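Local atomic coordinates of phosphoglycerate kinase (Coxiella burnetii, PDB entry 4NG4), a protein that catalyses the reversible transfer of a phosphoryl group between ATP and 3-phosphoglycerate in glycolysis, giving ADP and 1,3-bisphosphoglycerate. Residues A[297-305]-A[326-337]. Sequence-based numbering, arbitrary orientation.
Sequences ESIFDVGPN and IGVFEIEAFSQG. With ADP (adenosine-5'-diphosphate), chain E.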
loop_
_atom_site.group_PDB
_atom_site.type_symbol
_atom_site.label_atom_id
_atom_site.label_comp_id
_atom_site.label_asym_id
_atom_site.label_seq_id
_atom_site.Cartn_x
_atom_site.Cartn_y
_atom_site.Cartn_z
ATOM N N GLU A 297 -32.164 11.162 -3.026
ATOM C CA GLU A 297 -31.602 9.945 -2.469
ATOM C C GLU A 297 -30.141 9.875 -2.883
ATOM O O GLU A 297 -29.715 10.591 -3.782
ATOM C CB GLU A 297 -32.305 8.724 -3.036
ATOM C CG GLU A 297 -33.769 8.651 -2.751
ATOM C CD GLU A 297 -34.387 7.368 -3.290
ATOM O OE1 GLU A 297 -34.477 7.197 -4.541
ATOM O OE2 GLU A 297 -34.784 6.539 -2.451
ATOM N N SER A 298 -29.377 9.002 -2.235
ATOM C CA SER A 298 -27.970 8.821 -2.574
ATOM C C SER A 298 -27.664 7.335 -2.545
ATOM O O SER A 298 -28.251 6.593 -1.754
ATOM C CB SER A 298 -27.068 9.544 -1.563
ATOM O OG SER A 298 -27.572 10.813 -1.194
ATOM N N ILE A 299 -26.735 6.908 -3.392
ATOM C CA ILE A 299 -26.318 5.509 -3.432
ATOM C C ILE A 299 -25.232 5.242 -2.395
ATOM O O ILE A 299 -24.174 5.851 -2.441
ATOM C CB ILE A 299 -25.788 5.129 -4.816
ATOM C CG1 ILE A 299 -26.903 5.307 -5.870
ATOM C CG2 ILE A 299 -25.273 3.688 -4.810
ATOM C CD1 ILE A 299 -26.444 5.085 -7.313
ATOM N N PHE A 300 -25.501 4.323 -1.466
ATOM C CA PHE A 300 -24.543 3.943 -0.425
ATOM C C PHE A 300 -24.015 2.503 -0.531
ATOM O O PHE A 300 -23.113 2.106 0.207
ATOM C CB PHE A 300 -25.181 4.129 0.945
ATOM C CG PHE A 300 -25.692 5.528 1.202
ATOM C CD1 PHE A 300 -24.890 6.627 0.981
ATOM C CD2 PHE A 300 -26.968 5.733 1.684
ATOM C CE1 PHE A 300 -25.347 7.902 1.237
ATOM C CE2 PHE A 300 -27.429 6.997 1.938
ATOM C CZ PHE A 300 -26.612 8.088 1.714
ATOM N N ASP A 301 -24.575 1.713 -1.432
ATOM C CA ASP A 301 -24.140 0.328 -1.589
ATOM C C ASP A 301 -24.660 -0.218 -2.897
ATOM O O ASP A 301 -25.585 0.335 -3.477
ATOM C CB ASP A 301 -24.650 -0.556 -0.426
ATOM C CG ASP A 301 -23.691 -1.708 -0.070
ATOM O OD1 ASP A 301 -22.579 -1.810 -0.657
ATOM O OD2 ASP A 301 -24.066 -2.526 0.815
ATOM N N VAL A 302 -24.044 -1.297 -3.360
ATOM C CA VAL A 302 -24.572 -2.070 -4.472
ATOM C C VAL A 302 -25.726 -2.911 -3.978
ATOM O O VAL A 302 -25.898 -3.120 -2.778
ATOM C CB VAL A 302 -23.527 -3.044 -5.048
ATOM C CG1 VAL A 302 -22.314 -2.289 -5.594
ATOM C CG2 VAL A 302 -23.116 -4.066 -3.978
ATOM N N GLY A 303 -26.508 -3.408 -4.925
ATOM C CA GLY A 303 -27.621 -4.311 -4.633
ATOM C C GLY A 303 -27.249 -5.769 -4.845
ATOM O O GLY A 303 -26.105 -6.075 -5.194
ATOM N N PRO A 304 -28.217 -6.680 -4.645
ATOM C CA PRO A 304 -27.941 -8.104 -4.754
ATOM C C PRO A 304 -27.546 -8.549 -6.175
ATOM O O PRO A 304 -26.624 -9.356 -6.321
ATOM C CB PRO A 304 -29.260 -8.742 -4.300
ATOM C CG PRO A 304 -30.279 -7.739 -4.597
ATOM C CD PRO A 304 -29.636 -6.425 -4.334
ATOM N N ASN A 305 -28.224 -8.023 -7.200
ATOM C CA ASN A 305 -27.927 -8.364 -8.611
ATOM C C ASN A 305 -26.514 -7.990 -8.982
ATOM O O ASN A 305 -25.803 -8.775 -9.615
ATOM C CB ASN A 305 -28.881 -7.666 -9.589
ATOM C CG ASN A 305 -28.850 -8.281 -10.980
ATOM O OD1 ASN A 305 -28.121 -7.833 -11.860
ATOM N ND2 ASN A 305 -29.645 -9.312 -11.180
ATOM N N ILE A 326 -16.732 -0.990 -1.660
ATOM C CA ILE A 326 -17.701 -0.676 -2.724
ATOM C C ILE A 326 -19.050 -0.183 -2.182
ATOM O O ILE A 326 -19.995 0.040 -2.950
ATOM C CB ILE A 326 -17.902 -1.870 -3.678
ATOM C CG1 ILE A 326 -18.377 -3.111 -2.923
ATOM C CG2 ILE A 326 -16.601 -2.175 -4.432
ATOM C CD1 ILE A 326 -19.835 -3.370 -3.054
ATOM N N GLY A 327 -19.124 -0.010 -0.859
ATOM C CA GLY A 327 -20.198 0.758 -0.239
ATOM C C GLY A 327 -19.764 1.375 1.075
ATOM O O GLY A 327 -18.630 1.186 1.530
ATOM N N VAL A 328 -20.664 2.114 1.698
ATOM C CA VAL A 328 -20.370 2.753 2.959
ATOM C C VAL A 328 -20.414 1.696 4.047
ATOM O O VAL A 328 -21.286 1.706 4.926
ATOM C CB VAL A 328 -21.371 3.886 3.262
ATOM C CG1 VAL A 328 -20.905 4.699 4.480
ATOM C CG2 VAL A 328 -21.550 4.791 2.031
ATOM N N PHE A 329 -19.443 0.790 4.001
ATOM C CA PHE A 329 -19.401 -0.376 4.895
ATOM C C PHE A 329 -19.393 -0.045 6.388
ATOM O O PHE A 329 -19.734 -0.894 7.193
ATOM C CB PHE A 329 -18.145 -1.204 4.593
ATOM C CG PHE A 329 -16.880 -0.628 5.199
ATOM C CD1 PHE A 329 -16.182 0.379 4.556
ATOM C CD2 PHE A 329 -16.408 -1.086 6.434
ATOM C CE1 PHE A 329 -15.031 0.911 5.118
ATOM C CE2 PHE A 329 -15.253 -0.551 6.994
ATOM C CZ PHE A 329 -14.571 0.449 6.340
ATOM N N GLU A 330 -18.950 1.161 6.752
ATOM C CA GLU A 330 -18.800 1.548 8.174
ATOM C C GLU A 330 -20.133 1.557 8.900
ATOM O O GLU A 330 -20.212 1.148 10.050
ATOM C CB GLU A 330 -18.135 2.924 8.326
ATOM C CG GLU A 330 -16.730 3.052 7.681
ATOM C CD GLU A 330 -16.758 3.614 6.245
ATOM O OE1 GLU A 330 -17.847 3.675 5.623
ATOM O OE2 GLU A 330 -15.682 3.994 5.734
ATOM N N ILE A 331 -21.173 2.037 8.226
ATOM C CA ILE A 331 -22.533 1.929 8.739
ATOM C C ILE A 331 -23.097 0.599 8.238
ATOM O O ILE A 331 -22.761 0.158 7.142
ATOM C CB ILE A 331 -23.403 3.154 8.337
ATOM C CG1 ILE A 331 -24.702 3.189 9.141
ATOM C CG2 ILE A 331 -23.691 3.154 6.873
ATOM C CD1 ILE A 331 -24.477 3.483 10.636
ATOM N N GLU A 332 -23.940 -0.031 9.053
ATOM C CA GLU A 332 -24.248 -1.465 8.936
ATOM C C GLU A 332 -25.256 -1.814 7.853
ATOM O O GLU A 332 -25.189 -2.895 7.288
ATOM C CB GLU A 332 -24.740 -2.025 10.281
ATOM C CG GLU A 332 -23.748 -1.823 11.447
ATOM C CD GLU A 332 -23.897 -0.469 12.202
ATOM O OE1 GLU A 332 -24.589 0.461 11.709
ATOM O OE2 GLU A 332 -23.311 -0.347 13.308
ATOM N N ALA A 333 -26.203 -0.925 7.580
ATOM C CA ALA A 333 -27.169 -1.154 6.507
ATOM C C ALA A 333 -26.468 -1.147 5.130
ATOM O O ALA A 333 -26.871 -1.845 4.190
ATOM C CB ALA A 333 -28.257 -0.102 6.554
ATOM N N PHE A 334 -25.393 -0.373 5.037
ATOM C CA PHE A 334 -24.763 -0.109 3.767
ATOM C C PHE A 334 -23.475 -0.936 3.570
ATOM O O PHE A 334 -22.619 -0.588 2.740
ATOM C CB PHE A 334 -24.549 1.399 3.652
ATOM C CG PHE A 334 -25.829 2.197 3.824
ATOM C CD1 PHE A 334 -26.968 1.882 3.088
ATOM C CD2 PHE A 334 -25.906 3.240 4.721
ATOM C CE1 PHE A 334 -28.141 2.597 3.234
ATOM C CE2 PHE A 334 -27.083 3.957 4.871
ATOM C CZ PHE A 334 -28.203 3.628 4.122
ATOM N N SER A 335 -23.398 -2.068 4.285
ATOM C CA SER A 335 -22.201 -2.905 4.330
ATOM C C SER A 335 -22.337 -4.253 3.600
ATOM O O SER A 335 -21.327 -4.933 3.346
ATOM C CB SER A 335 -21.832 -3.184 5.783
ATOM O OG SER A 335 -22.710 -4.139 6.338
ATOM N N GLN A 336 -23.572 -4.641 3.266
ATOM C CA GLN A 336 -23.824 -5.969 2.702
ATOM C C GLN A 336 -23.022 -6.146 1.414
ATOM O O GLN A 336 -22.446 -7.207 1.190
ATOM C CB GLN A 336 -25.340 -6.234 2.506
ATOM C CG GLN A 336 -25.767 -7.747 2.548
ATOM C CD GLN A 336 -27.174 -8.004 3.186
ATOM O OE1 GLN A 336 -27.751 -7.127 3.856
ATOM N NE2 GLN A 336 -27.703 -9.224 2.996
ATOM N N GLY A 337 -22.948 -5.104 0.599
ATOM C CA GLY A 337 -22.180 -5.169 -0.655
ATOM C C GLY A 337 -20.696 -5.485 -0.500
ATOM O O GLY A 337 -20.142 -6.323 -1.231
HETATM P PB ADP E . -9.068 2.707 0.452
HETATM O O1B ADP E . -9.530 1.392 1.030
HETATM O O2B ADP E . -8.552 3.674 1.498
HETATM O O3B ADP E . -8.188 2.573 -0.769
HETATM P PA ADP E . -10.598 4.848 -0.693
HETATM O O1A ADP E . -9.606 5.754 -0.004
HETATM O O2A ADP E . -10.572 4.796 -2.197
HETATM O O3A ADP E . -10.442 3.335 -0.136
HETATM O "O5'" ADP E . -12.064 5.331 -0.195
HETATM C "C5'" ADP E . -12.916 4.512 0.616
HETATM C "C4'" ADP E . -13.792 5.372 1.516
HETATM O "O4'" ADP E . -14.791 6.025 0.725
HETATM C "C3'" ADP E . -14.502 4.543 2.589
HETATM O "O3'" ADP E . -14.147 4.993 3.904
HETATM C "C2'" ADP E . -15.991 4.690 2.293
HETATM O "O2'" ADP E . -16.773 4.950 3.462
HETATM C "C1'" ADP E . -16.097 5.842 1.292
HETATM N N9 ADP E . -17.144 5.569 0.253
HETATM C C8 ADP E . -17.169 4.536 -0.624
HETATM N N7 ADP E . -18.278 4.606 -1.406
HETATM C C5 ADP E . -18.985 5.695 -1.042
HETATM C C6 ADP E . -20.248 6.354 -1.460
HETATM N N6 ADP E . -21.016 5.852 -2.458
HETATM N N1 ADP E . -20.606 7.488 -0.804
HETATM C C2 ADP E . -19.876 8.028 0.201
HETATM N N3 ADP E . -18.723 7.476 0.628
HETATM C C4 ADP E . -18.234 6.332 0.059
#
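Beside the adenosine end of the nucleotide pocket, in the ADP-binding half of this two-domain kinase, strand 298-300 and the corner after it, at Asp301, meet the loop that runs into helix 336-347. One backbone bond ties the two together: Val328 N donates to Phe300 O at 2.9 Å, nearly straight and in the carbonyl plane. Next door Asp301 reaches for the start of helix 336-347. Its OD2 takes the N-H of Gly337 at 2.8 Å, on the syn side but 24° out of the carboxylate plane, while OD1 rests against the CA atoms of Gly327 and Gly337. The same carboxylate belongs to a magnesium site, with Phe334 and Thr338, well away from the ADP phosphates. With CG anti to the carbonyl carbon (chi1 -56°), the Phe300 ring runs alongside Phe334 in an edge-to-face pair: CD2 sits over one face, nearest CZ, centroids 4.7 Å apart and planes at 52°, well short of perpendicular. Phe300 CB, set by the backbone, makes a CH-pi contact with the same ring, 3.8 Å from its centroid. Ala333 CB covers the opposite face. One residue on, Val302 CG2 packs on Ile326 CD1 at 3.5 Å, the side chains crossing roughly at a right angle, and also touches Gly337 CA. Both segments also touch the nucleotide: Ile299 O accepts a weak bond from ADP N6, and Glu330 OE2 takes the ribose O3' hydroxyl at 2.6 Å. Adenine and ribose are thus read from separate segments joined by this contact, and the Gly337 N-H probably fixes the rotation of the Asp301 carboxylate.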